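Local atomic coordinates of cytochrome P450 (PDB entry 4RM4), a protein that binds heme and, like other cytochromes P450, probably acts as a monooxygenase that uses molecular oxygen to oxidise organic substrates. Residues Thr297-Gly301 and His302-Glu306; Asn337-Ile340 and Ala341-His344; Ala355-Glu358 and Ala359-Leu363; Thr379-Asn383 and Ser384-Gly388. All blocks are in the same frame, centred on the assembly; numbering follows the deposited sequence.

Interactions 2 and 3 form the heme-proximal pair. Their centres lie about 17 Å apart, both touch the porphyrin, and Phe342 of the first packs on Ala355 and Arg356 of the second, with CE1 of Phe342 3.6 Å from CZ of Arg356. Glu277 ties them further, bonding to His339 of interaction 2 and to Arg356 of interaction 3. Interaction 4 touches neither, its nearest atoms about 10 Å from interaction 2 and about 13 Å from interaction 3, yet its Val385 side chain comes within about 10 Å of the heme. Interaction 1 is a peripheral hairpin whose centre is about 39 Å from that of interaction 3, on the other side of the chain's centre.

Interaction 1: residues Thr297-Gly301 and His302-Glu306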
loop_
_atom_site.group_PDB
_atom_site.type_symbol
_atom_site.label_atom_id
_atom_site.label_comp_id
_atom_site.label_asym_id
_atom_site.label_seq_id
_atom_site.Cartn_x
_atom_site.Cartn_y
_atom_site.Cartn_z
ATOM N N THR A 297 2.880 28.386 -7.765
ATOM C CA THR A 297 4.002 28.287 -6.845
ATOM C C THR A 297 5.167 27.566 -7.516
ATOM O O THR A 297 5.004 26.965 -8.573
ATOM C CB THR A 297 3.613 27.562 -5.545
ATOM O OG1 THR A 297 4.656 27.731 -4.576
ATOM C CG2 THR A 297 3.385 26.081 -5.798
ATOM N N GLU A 298 6.345 27.628 -6.911
ATOM C CA GLU A 298 7.510 27.013 -7.532
ATOM C C GLU A 298 7.932 25.740 -6.824
ATOM O O GLU A 298 7.920 25.656 -5.601
ATOM C CB GLU A 298 8.677 27.998 -7.602
ATOM C CG GLU A 298 8.436 29.151 -8.560
ATOM C CD GLU A 298 9.640 30.067 -8.669
ATOM O OE1 GLU A 298 10.735 29.663 -8.212
ATOM O OE2 GLU A 298 9.484 31.180 -9.209
ATOM N N ILE A 299 8.305 24.741 -7.610
ATOM C CA ILE A 299 8.842 23.516 -7.057
ATOM C C ILE A 299 10.171 23.244 -7.736
ATOM O O ILE A 299 10.238 23.134 -8.953
ATOM C CB ILE A 299 7.888 22.326 -7.262
ATOM C CG1 ILE A 299 6.672 22.459 -6.341
ATOM C CG2 ILE A 299 8.607 21.020 -6.978
ATOM C CD1 ILE A 299 7.011 22.313 -4.857
ATOM N N GLY A 300 11.229 23.167 -6.937
ATOM C CA GLY A 300 12.568 22.996 -7.463
ATOM C C GLY A 300 12.937 24.102 -8.430
ATOM O O GLY A 300 13.716 23.889 -9.344
ATOM N N GLY A 301 12.354 25.284 -8.237
ATOM C CA GLY A 301 12.637 26.413 -9.106
ATOM C C GLY A 301 11.835 26.449 -10.397
ATOM O O GLY A 301 12.150 27.217 -11.305
ATOM N N HIS A 302 10.791 25.625 -10.483
ATOM C CA HIS A 302 9.916 25.613 -11.647
ATOM C C HIS A 302 8.512 26.079 -11.256
ATOM O O HIS A 302 7.958 25.615 -10.262
ATOM C CB HIS A 302 9.824 24.207 -12.251
ATOM C CG HIS A 302 11.081 23.742 -12.922
ATOM N ND1 HIS A 302 12.109 23.129 -12.238
ATOM C CD2 HIS A 302 11.465 23.789 -14.220
ATOM C CE1 HIS A 302 13.080 22.826 -13.086
ATOM N NE2 HIS A 302 12.715 23.219 -14.291
ATOM N N LEU A 303 7.929 26.970 -12.053
ATOM C CA LEU A 303 6.613 27.515 -11.736
ATOM C C LEU A 303 5.463 26.572 -12.097
ATOM O O LEU A 303 5.217 26.283 -13.265
ATOM C CB LEU A 303 6.408 28.871 -12.415
ATOM C CG LEU A 303 5.017 29.515 -12.313
ATOM C CD1 LEU A 303 4.591 29.763 -10.869
ATOM C CD2 LEU A 303 4.984 30.819 -13.105
ATOM N N ILE A 304 4.765 26.105 -11.076
ATOM C CA ILE A 304 3.607 25.245 -11.265
ATOM C C ILE A 304 2.352 26.097 -11.148
ATOM O O ILE A 304 2.142 26.756 -10.145
ATOM C CB ILE A 304 3.630 24.120 -10.242
ATOM C CG1 ILE A 304 4.946 23.341 -10.435
ATOM C CG2 ILE A 304 2.385 23.231 -10.368
ATOM C CD1 ILE A 304 5.197 22.263 -9.430
ATOM N N LYS A 305 1.536 26.086 -12.191
ATOM C CA LYS A 305 0.361 26.954 -12.265
ATOM C C LYS A 305 -0.776 26.424 -11.414
ATOM O O LYS A 305 -0.944 25.206 -11.294
ATOM C CB LYS A 305 -0.129 27.063 -13.708
ATOM C CG LYS A 305 0.837 27.731 -14.660
ATOM C CD LYS A 305 0.290 27.681 -16.083
ATOM C CE LYS A 305 1.132 28.503 -17.050
ATOM N NZ LYS A 305 0.565 28.451 -18.431
ATOM N N GLU A 306 -1.566 27.331 -10.842
ATOM C CA GLU A 306 -2.763 26.927 -10.107
ATOM C C GLU A 306 -3.592 26.012 -10.979
ATOM O O GLU A 306 -3.846 26.311 -12.150
ATOM C CB GLU A 306 -3.592 28.127 -9.635
ATOM C CG GLU A 306 -4.962 27.716 -9.099
ATOM C CD GLU A 306 -5.661 28.815 -8.309
ATOM O OE1 GLU A 306 -5.080 29.907 -8.153
ATOM O OE2 GLU A 306 -6.793 28.575 -7.827
#
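Thr297 and Ile304 face each other as an antiparallel hydrogen-bonded pair, with the amide N of Ile304 2.7 Å from O of Thr297 and almost in line with that C=O. The return bond, N of Thr297 to O of Ile304 at 3.0 Å, stays in the carbonyl plane. From this pair the Ile304 side chain reaches diagonally across to Ile299. Its CB sits 3.6 Å from O of Thr297, and CG1, anti to its own carbonyl carbon (chi1 -59°), still passes near that oxygen. Because the chain then runs on extended (chi2 175°), CD1 is delivered against the root of the Ile299 side chain, 3.4 Å from its CG1 and almost as close to its CB. That is tight for carbon against carbon, and the two isoleucines cross at a slant. The motif is a beta hairpin with a two-residue loop, a type I' turn from Ile299 to His302 with Gly300 and Gly301 at its corners. Both glycines have positive phi, and at Gly301 a side chain would collide with the preceding carbonyl. Ile299 and His302 end the strands in a second hydrogen-bonded pair, with N of Ile299 2.8 Å from O of His302. The His302 ring lies beside the turn, O of Ile299 at its edge, and ND1 makes a weak 3.4 Å bond to O of Gly300. On the other face, with Glu298, Leu303 sends CD1 back to 3.6 Å from O of Thr297. The isoleucine face turns inward: Ile299 packs on Val50, Val59 and Phe66, and Ile304 on Trp48.

Interaction 2: residues Asn337-Ile340 and Ala341-His344; sequences NPHI and AFGH. With HEM (protoporphyrin IX containing Fe), chain B.
Between Ile340 and Gly343 the chain makes a type I beta turn, closed by a 3.0 Å bond from N of Gly343 to O of Ile340 in which the donor stands above the carbonyl plane. His339 bonds to the start of this turn. Its CG lies between the backbone N and the carbonyl carbon (chi1 67°), which turns the edge of the ring toward Ala341 and sets ND1 of His339 3.0 Å from the amide N of Ala341. That amide lies in the ring plane and donates to ND1; NE2, at the far side of the ring, is bonded to Glu277. An alanine in place of His339 would probably leave the Ala341 amide without this acceptor and Glu277 without one of its partners. The segment opens the cysteine-ligand loop of the P450 fold, whose FxxGxxxC signature runs from Phe342 to Cys349, by similarity the axial ligand. Phe342 touches Cys349 and lies on the heme side opposite the iron-bound water 2, its CE2 3.6 Å from heme C2B with the ring oblique. Gly343 brings its bare backbone to the porphyrin, its N 3.4 Å from heme CMA. Water 1 sits against one face of the turn and links three backbone groups: it accepts from N of Phe342 at 2.9 Å and donates to O of His339 and, at 3.0 Å, to O of Gly343.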
loop_
_atom_site.group_PDB
_atom_site.type_symbol
_atom_site.label_atom_id
_atom_site.label_comp_id
_atom_site.label_asym_id
_atom_site.label_seq_id
_atom_site.Cartn_x
_atom_site.Cartn_y
_atom_site.Cartn_z
ATOM N N ASN A 337 15.910 5.914 8.795
ATOM C CA ASN A 337 15.424 5.595 7.461
ATOM C C ASN A 337 14.141 6.357 7.151
ATOM O O ASN A 337 13.053 5.794 7.224
ATOM C CB ASN A 337 15.178 4.089 7.356
ATOM C CG ASN A 337 15.103 3.613 5.915
ATOM O OD1 ASN A 337 14.974 4.417 4.995
ATOM N ND2 ASN A 337 15.193 2.308 5.719
ATOM N N PRO A 338 14.269 7.647 6.804
ATOM C CA PRO A 338 13.156 8.574 6.565
ATOM C C PRO A 338 12.553 8.438 5.163
ATOM O O PRO A 338 12.372 9.425 4.439
ATOM C CB PRO A 338 13.824 9.941 6.722
ATOM C CG PRO A 338 15.228 9.707 6.245
ATOM C CD PRO A 338 15.576 8.289 6.591
ATOM N N HIS A 339 12.230 7.212 4.780
ATOM C CA HIS A 339 11.565 6.997 3.505
ATOM C C HIS A 339 10.177 7.639 3.524
ATOM O O HIS A 339 9.615 7.932 4.579
ATOM C CB HIS A 339 11.455 5.505 3.197
ATOM C CG HIS A 339 10.539 4.762 4.117
ATOM N ND1 HIS A 339 9.162 4.856 4.038
ATOM C CD2 HIS A 339 10.804 3.909 5.133
ATOM C CE1 HIS A 339 8.621 4.097 4.975
ATOM N NE2 HIS A 339 9.595 3.506 5.649
ATOM N N ILE A 340 9.618 7.858 2.353
ATOM C CA ILE A 340 8.260 8.356 2.306
ATOM C C ILE A 340 7.325 7.363 1.621
ATOM O O ILE A 340 6.401 7.739 0.926
ATOM C CB ILE A 340 8.187 9.781 1.741
ATOM C CG1 ILE A 340 9.157 9.979 0.577
ATOM C CG2 ILE A 340 8.581 10.779 2.825
ATOM C CD1 ILE A 340 9.260 11.441 0.164
ATOM N N ALA A 341 7.546 6.078 1.878
ATOM C CA ALA A 341 6.713 5.058 1.253
ATOM C C ALA A 341 5.256 5.168 1.685
ATOM O O ALA A 341 4.356 4.787 0.933
ATOM C CB ALA A 341 7.244 3.687 1.561
ATOM N N PHE A 342 5.029 5.699 2.890
ATOM C CA PHE A 342 3.677 5.816 3.440
ATOM C C PHE A 342 3.151 7.252 3.292
ATOM O O PHE A 342 2.113 7.615 3.863
ATOM C CB PHE A 342 3.684 5.442 4.930
ATOM C CG PHE A 342 3.796 3.964 5.205
ATOM C CD1 PHE A 342 4.726 3.487 6.114
ATOM C CD2 PHE A 342 2.944 3.058 4.600
ATOM C CE1 PHE A 342 4.800 2.140 6.413
ATOM C CE2 PHE A 342 3.015 1.699 4.885
ATOM C CZ PHE A 342 3.950 1.239 5.791
ATOM N N GLY A 343 3.874 8.070 2.535
ATOM C CA GLY A 343 3.523 9.479 2.409
ATOM C C GLY A 343 4.121 10.346 3.511
ATOM O O GLY A 343 5.133 9.985 4.143
ATOM N N HIS A 344 3.491 11.500 3.726
ATOM C CA HIS A 344 3.992 12.513 4.636
ATOM C C HIS A 344 2.929 13.560 4.880
ATOM O O HIS A 344 2.355 14.092 3.930
ATOM C CB HIS A 344 5.211 13.212 3.999
ATOM C CG HIS A 344 5.663 14.422 4.754
ATOM N ND1 HIS A 344 5.946 14.391 6.101
ATOM C CD2 HIS A 344 5.877 15.698 4.352
ATOM C CE1 HIS A 344 6.327 15.594 6.499
ATOM N NE2 HIS A 344 6.295 16.406 5.455
HETATM C CHA HEM B . -2.732 6.576 2.591
HETATM C CHB HEM B . 0.901 3.734 1.136
HETATM C CHC HEM B . -1.179 -0.081 3.347
HETATM C CHD HEM B . -5.055 2.641 4.369
HETATM C C1A HEM B . -1.541 6.155 2.035
HETATM C C2A HEM B . -0.536 6.993 1.414
HETATM C C3A HEM B . 0.468 6.209 1.012
HETATM C C4A HEM B . 0.144 4.850 1.377
HETATM C CMA HEM B . 1.764 6.662 0.283
HETATM C CAA HEM B . -0.597 8.532 1.249
HETATM C CBA HEM B . -1.473 8.912 0.071
HETATM C CGA HEM B . -1.318 10.372 -0.290
HETATM O O1A HEM B . -1.941 10.771 -1.307
HETATM O O2A HEM B . -0.588 11.115 0.416
HETATM C C1B HEM B . 0.654 2.482 1.644
HETATM C C2B HEM B . 1.582 1.368 1.601
HETATM C C3B HEM B . 0.995 0.317 2.193
HETATM C C4B HEM B . -0.308 0.726 2.659
HETATM C CMB HEM B . 2.984 1.427 0.957
HETATM C CAB HEM B . 1.543 -1.106 2.445
HETATM C CBB HEM B . 2.856 -1.343 2.419
HETATM C C1C HEM B . -2.387 0.332 3.842
HETATM C C2C HEM B . -3.307 -0.464 4.632
HETATM C C3C HEM B . -4.370 0.302 4.907
HETATM C C4C HEM B . -4.161 1.592 4.309
HETATM C CMC HEM B . -3.029 -1.924 5.051
HETATM C CAC HEM B . -5.659 -0.024 5.700
HETATM C CBC HEM B . -6.036 -1.257 6.052
HETATM C C1D HEM B . -4.807 3.934 3.966
HETATM C C2D HEM B . -5.758 5.003 4.078
HETATM C C3D HEM B . -5.042 6.242 3.526
HETATM C C4D HEM B . -3.721 5.787 3.140
HETATM C CMD HEM B . -7.186 4.903 4.645
HETATM C CAD HEM B . -5.618 7.675 3.427
HETATM C CBD HEM B . -5.241 8.421 4.709
HETATM C CGD HEM B . -5.686 9.862 4.619
HETATM O O1D HEM B . -5.739 10.532 5.687
HETATM O O2D HEM B . -6.004 10.308 3.486
HETATM N NA HEM B . -1.089 4.850 1.984
HETATM N NB HEM B . -0.490 2.041 2.291
HETATM N NC HEM B . -2.939 1.585 3.656
HETATM N ND HEM B . -3.633 4.427 3.427
HETATM FE FE HEM B . -1.967 3.275 2.969
HETATM O O HOH W 1 6.504 7.366 4.710
HETATM O O HOH W 2 -2.717 2.849 0.689
#

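Interaction 3: residues Ala355-Glu358 and Ala359-Leu363; sequences ARLE and ANIAL. With HEM (protoporphyrin IX containing Fe), chain B.
Leu357 sends its CG anti to the backbone N (chi1 177°), while Ile361, one helical turn later, holds CG1 beside its own N (chi1 -76°), and these two settings lay the side chains next to each other, pointing the same way. They meet through their end methyls, CD1 of Leu357 lying 3.7 Å from CD1 of Ile361. Along the backbone the amide of Ile361 donates to O of Leu357 at 3.0 Å, a nearly straight bond (170° at the hydrogen). CG1 of Ile361 also covers that oxygen from 3.6 Å. The same i to i+4 pattern repeats along the segment, shortest at N of Ala362 on O of Glu358, 2.7 Å. CB of Ala362 comes within 3.1 Å of that same O of Glu358. All of this belongs to helix 352-369, the L helix of the P450 fold, which follows the cysteine-ligand loop and packs against the proximal side of the heme. Its first turn reaches the cofactor through Ala355, whose CB sits 3.6 Å from the vinyl carbon CAB. Arg356 leaves on another side and makes a salt bridge through NE to Glu277. Leu357 and Ile361 together meet helix 102-123, at Ile112 for the first and at Glu109, Gln113 and Thr116 for the second, whereas Glu358 and Ala362 pack on Thr244 and Ile248 of helix 226-257.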
loop_
_atom_site.group_PDB
_atom_site.type_symbol
_atom_site.label_atom_id
_atom_site.label_comp_id
_atom_site.label_asym_id
_atom_site.label_seq_id
_atom_site.Cartn_x
_atom_site.Cartn_y
_atom_site.Cartn_z
ATOM N N ALA A 355 0.163 -2.406 8.103
ATOM C CA ALA A 355 1.039 -2.903 7.027
ATOM C C ALA A 355 2.375 -3.362 7.606
ATOM O O ALA A 355 2.880 -4.442 7.259
ATOM C CB ALA A 355 1.251 -1.838 5.940
ATOM N N ARG A 356 2.943 -2.548 8.493
ATOM C CA ARG A 356 4.166 -2.936 9.192
ATOM C C ARG A 356 3.981 -4.257 9.939
ATOM O O ARG A 356 4.838 -5.136 9.865
ATOM C CB ARG A 356 4.631 -1.822 10.144
ATOM C CG ARG A 356 5.129 -0.583 9.384
ATOM C CD ARG A 356 5.498 0.557 10.303
ATOM N NE ARG A 356 6.398 1.488 9.622
ATOM C CZ ARG A 356 6.282 2.812 9.649
ATOM N NH1 ARG A 356 5.304 3.394 10.345
ATOM N NH2 ARG A 356 7.171 3.554 8.995
ATOM N N LEU A 357 2.866 -4.390 10.659
ATOM C CA LEU A 357 2.571 -5.612 11.415
ATOM C C LEU A 357 2.395 -6.815 10.499
ATOM O O LEU A 357 2.976 -7.875 10.739
ATOM C CB LEU A 357 1.308 -5.439 12.264
ATOM C CG LEU A 357 0.867 -6.676 13.054
ATOM C CD1 LEU A 357 1.977 -7.189 13.973
ATOM C CD2 LEU A 357 -0.382 -6.347 13.850
ATOM N N GLU A 358 1.568 -6.666 9.466
ATOM C CA GLU A 358 1.401 -7.752 8.500
ATOM C C GLU A 358 2.735 -8.208 7.872
ATOM O O GLU A 358 3.013 -9.404 7.781
ATOM C CB GLU A 358 0.390 -7.362 7.421
ATOM C CG GLU A 358 -1.030 -7.200 7.951
ATOM C CD GLU A 358 -2.050 -7.121 6.833
ATOM O OE1 GLU A 358 -2.880 -6.186 6.845
ATOM O OE2 GLU A 358 -2.012 -7.982 5.925
ATOM N N ALA A 359 3.561 -7.257 7.447
ATOM C CA ALA A 359 4.829 -7.593 6.805
ATOM C C ALA A 359 5.794 -8.268 7.771
ATOM O O ALA A 359 6.464 -9.242 7.414
ATOM C CB ALA A 359 5.470 -6.343 6.207
ATOM N N ASN A 360 5.879 -7.745 8.989
ATOM C CA ASN A 360 6.784 -8.342 9.968
ATOM C C ASN A 360 6.399 -9.794 10.200
ATOM O O ASN A 360 7.244 -10.687 10.159
ATOM C CB ASN A 360 6.747 -7.574 11.285
ATOM C CG ASN A 360 7.709 -8.136 12.320
ATOM O OD1 ASN A 360 7.877 -9.349 12.443
ATOM N ND2 ASN A 360 8.357 -7.250 13.061
ATOM N N ILE A 361 5.113 -10.018 10.446
ATOM C CA ILE A 361 4.611 -11.364 10.689
ATOM C C ILE A 361 4.732 -12.268 9.463
ATOM O O ILE A 361 5.253 -13.382 9.548
ATOM C CB ILE A 361 3.166 -11.335 11.192
ATOM C CG1 ILE A 361 3.159 -10.905 12.662
ATOM C CG2 ILE A 361 2.511 -12.698 10.984
ATOM C CD1 ILE A 361 1.800 -10.869 13.301
ATOM N N ALA A 362 4.281 -11.777 8.316
ATOM C CA ALA A 362 4.420 -12.542 7.087
ATOM C C ALA A 362 5.874 -12.920 6.807
ATOM O O ALA A 362 6.168 -14.082 6.547
ATOM C CB ALA A 362 3.827 -11.799 5.925
ATOM N N LEU A 363 6.788 -11.952 6.868
ATOM C CA LEU A 363 8.180 -12.237 6.499
ATOM C C LEU A 363 8.861 -13.129 7.524
ATOM O O LEU A 363 9.522 -14.111 7.168
ATOM C CB LEU A 363 8.976 -10.950 6.322
ATOM C CG LEU A 363 8.414 -10.064 5.211
ATOM C CD1 LEU A 363 9.043 -8.690 5.247
ATOM C CD2 LEU A 363 8.598 -10.735 3.845
HETATM C CHA HEM B . -2.732 6.576 2.591
HETATM C CHB HEM B . 0.901 3.734 1.136
HETATM C CHC HEM B . -1.179 -0.081 3.347
HETATM C CHD HEM B . -5.055 2.641 4.369
HETATM C C1A HEM B . -1.541 6.155 2.035
HETATM C C2A HEM B . -0.536 6.993 1.414
HETATM C C3A HEM B . 0.468 6.209 1.012
HETATM C C4A HEM B . 0.144 4.850 1.377
HETATM C CMA HEM B . 1.764 6.662 0.283
HETATM C CAA HEM B . -0.597 8.532 1.249
HETATM C CBA HEM B . -1.473 8.912 0.071
HETATM C CGA HEM B . -1.318 10.372 -0.290
HETATM O O1A HEM B . -1.941 10.771 -1.307
HETATM O O2A HEM B . -0.588 11.115 0.416
HETATM C C1B HEM B . 0.654 2.482 1.644
HETATM C C2B HEM B . 1.582 1.368 1.601
HETATM C C3B HEM B . 0.995 0.317 2.193
HETATM C C4B HEM B . -0.308 0.726 2.659
HETATM C CMB HEM B . 2.984 1.427 0.957
HETATM C CAB HEM B . 1.543 -1.106 2.445
HETATM C CBB HEM B . 2.856 -1.343 2.419
HETATM C C1C HEM B . -2.387 0.332 3.842
HETATM C C2C HEM B . -3.307 -0.464 4.632
HETATM C C3C HEM B . -4.370 0.302 4.907
HETATM C C4C HEM B . -4.161 1.592 4.309
HETATM C CMC HEM B . -3.029 -1.924 5.051
HETATM C CAC HEM B . -5.659 -0.024 5.700
HETATM C CBC HEM B . -6.036 -1.257 6.052
HETATM C C1D HEM B . -4.807 3.934 3.966
HETATM C C2D HEM B . -5.758 5.003 4.078
HETATM C C3D HEM B . -5.042 6.242 3.526
HETATM C C4D HEM B . -3.721 5.787 3.140
HETATM C CMD HEM B . -7.186 4.903 4.645
HETATM C CAD HEM B . -5.618 7.675 3.427
HETATM C CBD HEM B . -5.241 8.421 4.709
HETATM C CGD HEM B . -5.686 9.862 4.619
HETATM O O1D HEM B . -5.739 10.532 5.687
HETATM O O2D HEM B . -6.004 10.308 3.486
HETATM N NA HEM B . -1.089 4.850 1.984
HETATM N NB HEM B . -0.490 2.041 2.291
HETATM N NC HEM B . -2.939 1.585 3.656
HETATM N ND HEM B . -3.633 4.427 3.427
HETATM FE FE HEM B . -1.967 3.275 2.969
HETATM O O HOH W 2 -2.717 2.849 0.689
#

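Interaction 4: residues Thr379-Asn383 and Ser384-Gly388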
loop_
_atom_site.group_PDB
_atom_site.type_symbol
_atom_site.label_atom_id
_atom_site.label_comp_id
_atom_site.label_asym_id
_atom_site.label_seq_id
_atom_site.Cartn_x
_atom_site.Cartn_y
_atom_site.Cartn_z
ATOM N N THR A 379 7.170 -12.214 -12.625
ATOM C CA THR A 379 6.372 -11.539 -13.625
ATOM C C THR A 379 5.908 -10.255 -12.974
ATOM O O THR A 379 5.208 -10.287 -11.964
ATOM C CB THR A 379 5.149 -12.369 -14.030
ATOM O OG1 THR A 379 5.580 -13.670 -14.446
ATOM C CG2 THR A 379 4.404 -11.687 -15.176
ATOM N N PRO A 380 6.340 -9.117 -13.520
ATOM C CA PRO A 380 6.039 -7.827 -12.900
ATOM C C PRO A 380 4.632 -7.362 -13.233
ATOM O O PRO A 380 4.101 -7.679 -14.298
ATOM C CB PRO A 380 7.060 -6.877 -13.548
ATOM C CG PRO A 380 8.066 -7.767 -14.252
ATOM C CD PRO A 380 7.299 -8.989 -14.631
ATOM N N ILE A 381 4.032 -6.603 -12.331
ATOM C CA ILE A 381 2.813 -5.898 -12.677
ATOM C C ILE A 381 3.151 -4.781 -13.655
ATOM O O ILE A 381 4.101 -4.023 -13.436
ATOM C CB ILE A 381 2.153 -5.282 -11.439
ATOM C CG1 ILE A 381 1.868 -6.369 -10.404
ATOM C CG2 ILE A 381 0.884 -4.536 -11.834
ATOM C CD1 ILE A 381 1.492 -5.827 -9.022
ATOM N N GLU A 382 2.381 -4.680 -14.736
ATOM C CA GLU A 382 2.585 -3.613 -15.717
ATOM C C GLU A 382 1.553 -2.510 -15.525
ATOM O O GLU A 382 0.542 -2.459 -16.228
ATOM C CB GLU A 382 2.534 -4.156 -17.152
ATOM C CG GLU A 382 3.707 -5.059 -17.532
ATOM C CD GLU A 382 3.520 -6.505 -17.094
ATOM O OE1 GLU A 382 2.403 -6.866 -16.657
ATOM O OE2 GLU A 382 4.494 -7.286 -17.190
ATOM N N ASN A 383 1.821 -1.635 -14.561
ATOM C CA ASN A 383 0.904 -0.565 -14.193
ATOM C C ASN A 383 1.685 0.577 -13.564
ATOM O O ASN A 383 2.283 0.410 -12.505
ATOM C CB ASN A 383 -0.134 -1.084 -13.200
ATOM C CG ASN A 383 -1.210 -0.063 -12.890
ATOM O OD1 ASN A 383 -0.984 1.140 -12.996
ATOM N ND2 ASN A 383 -2.387 -0.540 -12.503
ATOM N N SER A 384 1.677 1.736 -14.215
ATOM C CA SER A 384 2.474 2.875 -13.761
ATOM C C SER A 384 2.334 3.172 -12.264
ATOM O O SER A 384 3.333 3.406 -11.576
ATOM C CB SER A 384 2.129 4.125 -14.578
ATOM O OG SER A 384 2.682 4.051 -15.880
ATOM N N VAL A 385 1.100 3.150 -11.764
ATOM C CA VAL A 385 0.810 3.577 -10.396
ATOM C C VAL A 385 1.093 2.496 -9.341
ATOM O O VAL A 385 0.897 2.713 -8.144
ATOM C CB VAL A 385 -0.662 4.072 -10.282
ATOM C CG1 VAL A 385 -1.630 2.966 -10.681
ATOM C CG2 VAL A 385 -0.965 4.580 -8.882
ATOM N N ILE A 386 1.553 1.334 -9.791
ATOM C CA ILE A 386 1.741 0.185 -8.914
ATOM C C ILE A 386 3.139 -0.395 -9.102
ATOM O O ILE A 386 3.627 -0.456 -10.227
ATOM C CB ILE A 386 0.697 -0.910 -9.230
ATOM C CG1 ILE A 386 -0.713 -0.388 -8.957
ATOM C CG2 ILE A 386 0.976 -2.169 -8.429
ATOM C CD1 ILE A 386 -1.804 -1.396 -9.245
ATOM N N TYR A 387 3.795 -0.779 -8.008
ATOM C CA TYR A 387 5.083 -1.468 -8.102
ATOM C C TYR A 387 5.049 -2.792 -7.344
ATOM O O TYR A 387 5.026 -2.816 -6.119
ATOM C CB TYR A 387 6.244 -0.595 -7.598
ATOM C CG TYR A 387 7.585 -1.273 -7.791
ATOM C CD1 TYR A 387 8.161 -1.372 -9.059
ATOM C CD2 TYR A 387 8.240 -1.861 -6.725
ATOM C CE1 TYR A 387 9.384 -2.022 -9.244
ATOM C CE2 TYR A 387 9.454 -2.492 -6.893
ATOM C CZ TYR A 387 10.019 -2.580 -8.151
ATOM O OH TYR A 387 11.223 -3.220 -8.299
ATOM N N GLY A 388 5.057 -3.901 -8.074
ATOM C CA GLY A 388 5.037 -5.204 -7.440
ATOM C C GLY A 388 5.024 -6.332 -8.448
ATOM O O GLY A 388 5.315 -6.115 -9.619
HETATM O O HOH W 3 5.891 -3.499 -11.084
#
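Ile381 and Ile386 slant across each other inside the bend, the CD1 methyl of Ile381 3.7 Å from CG2 of Ile386. The same CD1 lies over the backbone of Gly388, 3.6 Å from its C, and N of Ile381 donates to O of Gly388 at 3.0 Å in an almost straight bond. In Asn383, CG anti to the backbone N (chi1 -174°) carries the amide forward alongside Val385 and across Ile386, where ND2 rests 3.4 Å from CD1 of Ile386 and OD1 accepts from N of Val385 at 3.1 Å, the donor standing above the amide plane. This is an Asx turn, and it overlaps a type I beta turn in which N of Ile386 donates to O of Asn383 at 3.0 Å. With an alanine at Asn383, the Val385 amide is likely to lose its side-chain acceptor and CD1 of Ile386 its cover by ND2. The loop joins the two C-terminal strands, 374-380 and 389-395, a position that in P450s commonly borders the substrate pocket. Both isoleucines pack on Glu242 and Asn246 of helix 226-257, while Tyr387 turns away to stack on Tyr24.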